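PDB 3H9W: diguanylate cyclase with PAS/PAC sensor from Marinobacter aquaeolei, which probably makes cyclic di-GMP from two GTP molecules through its GGDEF domain, this chain being the N-terminal PAS sensor domain. Local coordinates for residues I9-T13 / V96-I100; W51-F55 / E67-R71. All blocks are in the same frame, centred on the assembly; numbering follows the deposited sequence.

Interaction 1. Residues I9-T13 / V96-I100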
loop_
_atom_site.group_PDB
_atom_site.type_symbol
_atom_site.label_atom_id
_atom_site.label_comp_id
_atom_site.label_asym_id
_atom_site.label_seq_id
_atom_site.Cartn_x
_atom_site.Cartn_y
_atom_site.Cartn_z
ATOM N N ILE A 9 -1.359 1.897 -11.832
ATOM C CA ILE A 9 -1.364 1.438 -13.217
ATOM C C ILE A 9 -2.752 1.573 -13.834
ATOM O O ILE A 9 -3.747 1.153 -13.242
ATOM C CB ILE A 9 -0.960 -0.052 -13.320
ATOM C CG1 ILE A 9 0.532 -0.222 -13.027
ATOM C CG2 ILE A 9 -1.303 -0.591 -14.710
ATOM C CD1 ILE A 9 1.425 0.188 -14.161
ATOM N N ASN A 10 -2.813 2.158 -15.025
ATOM C CA ASN A 10 -4.074 2.309 -15.744
ATOM C C ASN A 10 -4.327 0.939 -16.361
ATOM O O ASN A 10 -3.560 0.485 -17.203
ATOM C CB ASN A 10 -3.929 3.377 -16.837
ATOM C CG ASN A 10 -5.185 3.537 -17.674
ATOM O OD1 ASN A 10 -5.566 2.639 -18.422
ATOM N ND2 ASN A 10 -5.834 4.685 -17.547
ATOM N N TRP A 11 -5.393 0.277 -15.927
ATOM C CA TRP A 11 -5.723 -1.056 -16.406
ATOM C C TRP A 11 -5.897 -1.163 -17.920
ATOM O O TRP A 11 -5.414 -2.112 -18.538
ATOM C CB TRP A 11 -6.986 -1.557 -15.702
ATOM C CG TRP A 11 -7.392 -2.943 -16.101
ATOM C CD1 TRP A 11 -8.503 -3.302 -16.814
ATOM C CD2 TRP A 11 -6.694 -4.160 -15.805
ATOM N NE1 TRP A 11 -8.539 -4.667 -16.978
ATOM C CE2 TRP A 11 -7.440 -5.217 -16.372
ATOM C CE3 TRP A 11 -5.510 -4.459 -15.120
ATOM C CZ2 TRP A 11 -7.040 -6.554 -16.271
ATOM C CZ3 TRP A 11 -5.112 -5.789 -15.020
ATOM C CH2 TRP A 11 -5.876 -6.820 -15.595
ATOM N N GLN A 12 -6.574 -0.189 -18.515
ATOM C CA GLN A 12 -6.821 -0.206 -19.956
ATOM C C GLN A 12 -5.547 -0.175 -20.794
ATOM O O GLN A 12 -5.379 -0.982 -21.704
ATOM C CB GLN A 12 -7.717 0.973 -20.344
ATOM C CG GLN A 12 -8.415 0.792 -21.680
ATOM C CD GLN A 12 -9.175 -0.521 -21.752
ATOM O OE1 GLN A 12 -9.975 -0.839 -20.868
ATOM N NE2 GLN A 12 -8.932 -1.289 -22.808
ATOM N N THR A 13 -4.650 0.753 -20.483
ATOM C CA THR A 13 -3.400 0.887 -21.227
ATOM C C THR A 13 -2.250 0.112 -20.586
ATOM O O THR A 13 -1.212 -0.110 -21.215
ATOM C CB THR A 13 -2.982 2.355 -21.318
ATOM O OG1 THR A 13 -2.707 2.849 -20.002
ATOM C CG2 THR A 13 -4.095 3.189 -21.934
ATOM N N VAL A 96 -12.796 -3.589 -13.899
ATOM C CA VAL A 96 -11.460 -3.231 -13.426
ATOM C C VAL A 96 -11.003 -1.966 -14.145
ATOM O O VAL A 96 -10.995 -1.905 -15.374
ATOM C CB VAL A 96 -10.455 -4.370 -13.699
ATOM C CG1 VAL A 96 -9.059 -3.954 -13.251
ATOM C CG2 VAL A 96 -10.894 -5.630 -12.963
ATOM N N GLU A 97 -10.613 -0.960 -13.372
ATOM C CA GLU A 97 -10.193 0.313 -13.934
ATOM C C GLU A 97 -8.718 0.631 -13.708
ATOM O O GLU A 97 -8.062 1.227 -14.561
ATOM C CB GLU A 97 -11.063 1.421 -13.343
ATOM C CG GLU A 97 -10.709 2.827 -13.769
ATOM C CD GLU A 97 -11.723 3.832 -13.263
ATOM O OE1 GLU A 97 -11.982 3.841 -12.040
ATOM O OE2 GLU A 97 -12.258 4.608 -14.085
ATOM N N ALA A 98 -8.192 0.235 -12.557
ATOM C CA ALA A 98 -6.800 0.512 -12.273
ATOM C C ALA A 98 -6.266 -0.356 -11.159
ATOM O O ALA A 98 -7.015 -1.067 -10.489
ATOM C CB ALA A 98 -6.626 1.978 -11.915
ATOM N N LEU A 99 -4.952 -0.294 -10.984
ATOM C CA LEU A 99 -4.254 -1.032 -9.942
ATOM C C LEU A 99 -3.465 0.021 -9.170
ATOM O O LEU A 99 -2.777 0.845 -9.768
ATOM C CB LEU A 99 -3.295 -2.048 -10.569
ATOM C CG LEU A 99 -3.903 -3.078 -11.523
ATOM C CD1 LEU A 99 -2.791 -3.920 -12.145
ATOM C CD2 LEU A 99 -4.895 -3.966 -10.775
ATOM N N ILE A 100 -3.574 0.002 -7.847
ATOM C CA ILE A 100 -2.878 0.969 -7.005
ATOM C C ILE A 100 -2.213 0.228 -5.854
ATOM O O ILE A 100 -2.804 -0.679 -5.274
ATOM C CB ILE A 100 -3.858 1.992 -6.392
ATOM C CG1 ILE A 100 -4.845 1.262 -5.474
ATOM C CG2 ILE A 100 -4.628 2.700 -7.488
ATOM C CD1 ILE A 100 -5.540 2.156 -4.466
HETATM O O HOH W 1 -8.748 1.773 -17.027
#
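Trp11 lays its indole against Val96 and Leu99, which meet it from different directions. Val96 CG1 lies over the five-membered ring of Trp11, 3.4 Å from its centroid and 11° off its normal, toward the rim of the indole, a CH-pi contact. Leu99 CD1 comes to the edge of the six-membered ring, near its plane, 4.1 Å from CE3 of Trp11. The indole is brought alongside the strand because CG of Trp11 is anti to its backbone N (chi1 -178°). At the other end of the contact Ile9 and Leu99 form an antiparallel hydrogen-bonded pair: Ile9 N donates to Leu99 O at 2.7 Å, and Leu99 N returns a bond to Ile9 O at 2.9 Å. This joins the first and last strands of the PAS fold at the middle of its sheet, with order 2-1-5-4-3, and Glu97 and Ala98 form a classic beta bulge against Val89 of the next strand. Beyond Asn10 the chain leaves the strand; Trp11 N still reaches Glu97 O at 3.1 Å, approaching from above the carbonyl plane, and a water bridges the same oxygen to Gln12 N. With a serine replacing Trp11, Val96 CG1 and Leu99 CD1 would probably lose their common aromatic neighbour, leaving a gap between Val96, Leu99 and Ser60 of helix 46-61. On the sheet face shared by Ile9 and Leu99, Ser60 touches both Trp11 and Leu99.

Interaction 2. Residues W51-F55 / E67-R71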
loop_
_atom_site.group_PDB
_atom_site.type_symbol
_atom_site.label_atom_id
_atom_site.label_comp_id
_atom_site.label_asym_id
_atom_site.label_seq_id
_atom_site.Cartn_x
_atom_site.Cartn_y
_atom_site.Cartn_z
ATOM N N TRP A 51 6.590 -16.718 -12.737
ATOM C CA TRP A 51 5.339 -16.922 -12.015
ATOM C C TRP A 51 4.624 -15.650 -11.581
ATOM O O TRP A 51 3.395 -15.601 -11.557
ATOM C CB TRP A 51 5.587 -17.801 -10.785
ATOM C CG TRP A 51 6.322 -17.122 -9.662
ATOM C CD1 TRP A 51 7.674 -17.105 -9.443
ATOM C CD2 TRP A 51 5.735 -16.366 -8.593
ATOM N NE1 TRP A 51 7.961 -16.389 -8.297
ATOM C CE2 TRP A 51 6.789 -15.926 -7.758
ATOM C CE3 TRP A 51 4.418 -16.022 -8.259
ATOM C CZ2 TRP A 51 6.564 -15.155 -6.612
ATOM C CZ3 TRP A 51 4.195 -15.254 -7.117
ATOM C CH2 TRP A 51 5.267 -14.830 -6.307
ATOM N N VAL A 52 5.394 -14.624 -11.238
ATOM C CA VAL A 52 4.823 -13.363 -10.769
ATOM C C VAL A 52 3.893 -12.692 -11.778
ATOM O O VAL A 52 2.796 -12.257 -11.432
ATOM C CB VAL A 52 5.938 -12.369 -10.378
ATOM C CG1 VAL A 52 5.330 -11.010 -10.023
ATOM C CG2 VAL A 52 6.726 -12.919 -9.190
ATOM N N VAL A 53 4.333 -12.604 -13.025
ATOM C CA VAL A 53 3.520 -11.978 -14.053
ATOM C C VAL A 53 2.171 -12.682 -14.201
ATOM O O VAL A 53 1.121 -12.039 -14.153
ATOM C CB VAL A 53 4.270 -11.970 -15.404
ATOM C CG1 VAL A 53 3.441 -11.251 -16.462
ATOM C CG2 VAL A 53 5.617 -11.284 -15.235
ATOM N N ASN A 54 2.188 -14.001 -14.360
ATOM C CA ASN A 54 0.940 -14.751 -14.514
ATOM C C ASN A 54 0.035 -14.638 -13.292
ATOM O O ASN A 54 -1.181 -14.496 -13.422
ATOM C CB ASN A 54 1.229 -16.231 -14.793
ATOM C CG ASN A 54 1.924 -16.449 -16.123
ATOM O OD1 ASN A 54 1.599 -15.795 -17.119
ATOM N ND2 ASN A 54 2.874 -17.380 -16.150
ATOM N N PHE A 55 0.630 -14.710 -12.108
ATOM C CA PHE A 55 -0.133 -14.603 -10.875
ATOM C C PHE A 55 -0.818 -13.233 -10.803
ATOM O O PHE A 55 -2.035 -13.146 -10.646
ATOM C CB PHE A 55 0.793 -14.807 -9.663
ATOM C CG PHE A 55 0.120 -14.568 -8.340
ATOM C CD1 PHE A 55 -0.851 -15.445 -7.863
ATOM C CD2 PHE A 55 0.413 -13.433 -7.600
ATOM C CE1 PHE A 55 -1.525 -15.187 -6.671
ATOM C CE2 PHE A 55 -0.254 -13.165 -6.407
ATOM C CZ PHE A 55 -1.223 -14.040 -5.944
ATOM N N GLU A 67 -0.591 -9.806 -3.522
ATOM C CA GLU A 67 0.756 -9.339 -3.226
ATOM C C GLU A 67 1.722 -10.439 -3.639
ATOM O O GLU A 67 1.359 -11.612 -3.643
ATOM C CB GLU A 67 0.914 -9.040 -1.732
ATOM C CG GLU A 67 0.886 -10.266 -0.844
ATOM C CD GLU A 67 1.207 -9.936 0.605
ATOM O OE1 GLU A 67 0.411 -9.214 1.235
ATOM O OE2 GLU A 67 2.255 -10.399 1.107
ATOM N N ALA A 68 2.940 -10.055 -4.004
ATOM C CA ALA A 68 3.957 -11.012 -4.421
ATOM C C ALA A 68 5.340 -10.561 -3.990
ATOM O O ALA A 68 5.639 -9.365 -3.968
ATOM C CB ALA A 68 3.927 -11.189 -5.949
ATOM N N ASP A 69 6.174 -11.530 -3.632
ATOM C CA ASP A 69 7.544 -11.266 -3.221
ATOM C C ASP A 69 8.437 -11.753 -4.351
ATOM O O ASP A 69 8.297 -12.884 -4.811
ATOM C CB ASP A 69 7.888 -12.044 -1.946
ATOM C CG ASP A 69 7.190 -11.502 -0.716
ATOM O OD1 ASP A 69 6.241 -10.705 -0.866
ATOM O OD2 ASP A 69 7.595 -11.880 0.405
ATOM N N TYR A 70 9.346 -10.900 -4.806
ATOM C CA TYR A 70 10.246 -11.288 -5.881
ATOM C C TYR A 70 11.522 -10.460 -5.884
ATOM O O TYR A 70 11.640 -9.441 -5.187
ATOM C CB TYR A 70 9.547 -11.150 -7.243
ATOM C CG TYR A 70 9.009 -9.766 -7.489
ATOM C CD1 TYR A 70 7.696 -9.436 -7.150
ATOM C CD2 TYR A 70 9.833 -8.758 -7.993
ATOM C CE1 TYR A 70 7.221 -8.135 -7.300
ATOM C CE2 TYR A 70 9.360 -7.452 -8.149
ATOM C CZ TYR A 70 8.054 -7.152 -7.794
ATOM O OH TYR A 70 7.600 -5.853 -7.905
ATOM N N ARG A 71 12.480 -10.920 -6.678
ATOM C CA ARG A 71 13.756 -10.253 -6.817
ATOM C C ARG A 71 13.664 -9.283 -7.982
ATOM O O ARG A 71 13.513 -9.692 -9.139
ATOM C CB ARG A 71 14.857 -11.293 -7.062
ATOM C CG ARG A 71 15.149 -12.150 -5.833
ATOM C CD ARG A 71 15.624 -13.548 -6.193
ATOM N NE ARG A 71 14.553 -14.374 -6.763
ATOM C CZ ARG A 71 14.710 -15.646 -7.121
ATOM N NH1 ARG A 71 15.890 -16.239 -6.968
ATOM N NH2 ARG A 71 13.699 -16.323 -7.643
#
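Val52 and Tyr70 meet with their side chains crossed at about a right angle. The two methyls of Val52 pack along one flank of Tyr70: Val52 CG2 lies 3.9 Å from Tyr70 CB, while Val52 CG1 rests 4.0 Å from Tyr70 CD1, oblique to the ring. Val52 CG2 has a second role, for it stands 3.3 Å above the plane of the neighbouring Trp51 indole, over its centre. That indole reaches the strand with its far rim. Trp51 CG is held between its own backbone N and carbonyl carbon (chi1 73°), which folds the ring back over Val52 and carries its end to the strand. There CH2 of Trp51 touches Ala68 CB at 3.9 Å, and the edge of the indole is turned to Asp69 O, 3.4 Å from Trp51 CZ2 and near the ring plane. One turn further along, Phe55 CE2 approaches Glu67 O at 3.6 Å, obliquely to the ring. Ala68 CB meets Trp51 and, more loosely, Val52 and Phe55, and no hydrogen bond joins the two segments. The polar ends find partners beyond them: Trp51 NE1 bonds to Asp48, and Tyr70 OH to Trp40. Over residues 51-55 and 67-71 the helix and strand axes run nearly antiparallel, at 164°, and come within 9.6 Å. In the PAS fold this is the long helix 46-61 packing over the outermost strand, 66-73, of this chain's sheet, with Trp40 of helix 37-42 touching Val52 and strand 79-90 hydrogen-bonded along the strand's inner side.

Both interactions reach the same antiparallel sheet, with centres 18 Å apart and nearest atoms about 9 Å apart. Each mixes buried residues (Ile9, Ala98 and Leu99; Val52, Ala68 and Tyr70) with exposed ones, interaction 2 lying somewhat nearer the chain's centre. Interaction 1 is a strand pairing in mid-sheet, held by backbone hydrogen bonds, with Trp11 packing on Val96 where the pairing ends. Interaction 2 involves this chain's outermost strand, 66-73, and is made across the sheet face by aliphatic and aromatic side chains, rings also meeting backbone carbonyls. Helix 46-61 links them: residues 51-55 pack on strand 66-73, while Ser60 and Glu61 reach Trp11. The second subunit enters at both, meeting Ile100 through its own Ile100, and Glu67 through Lys3.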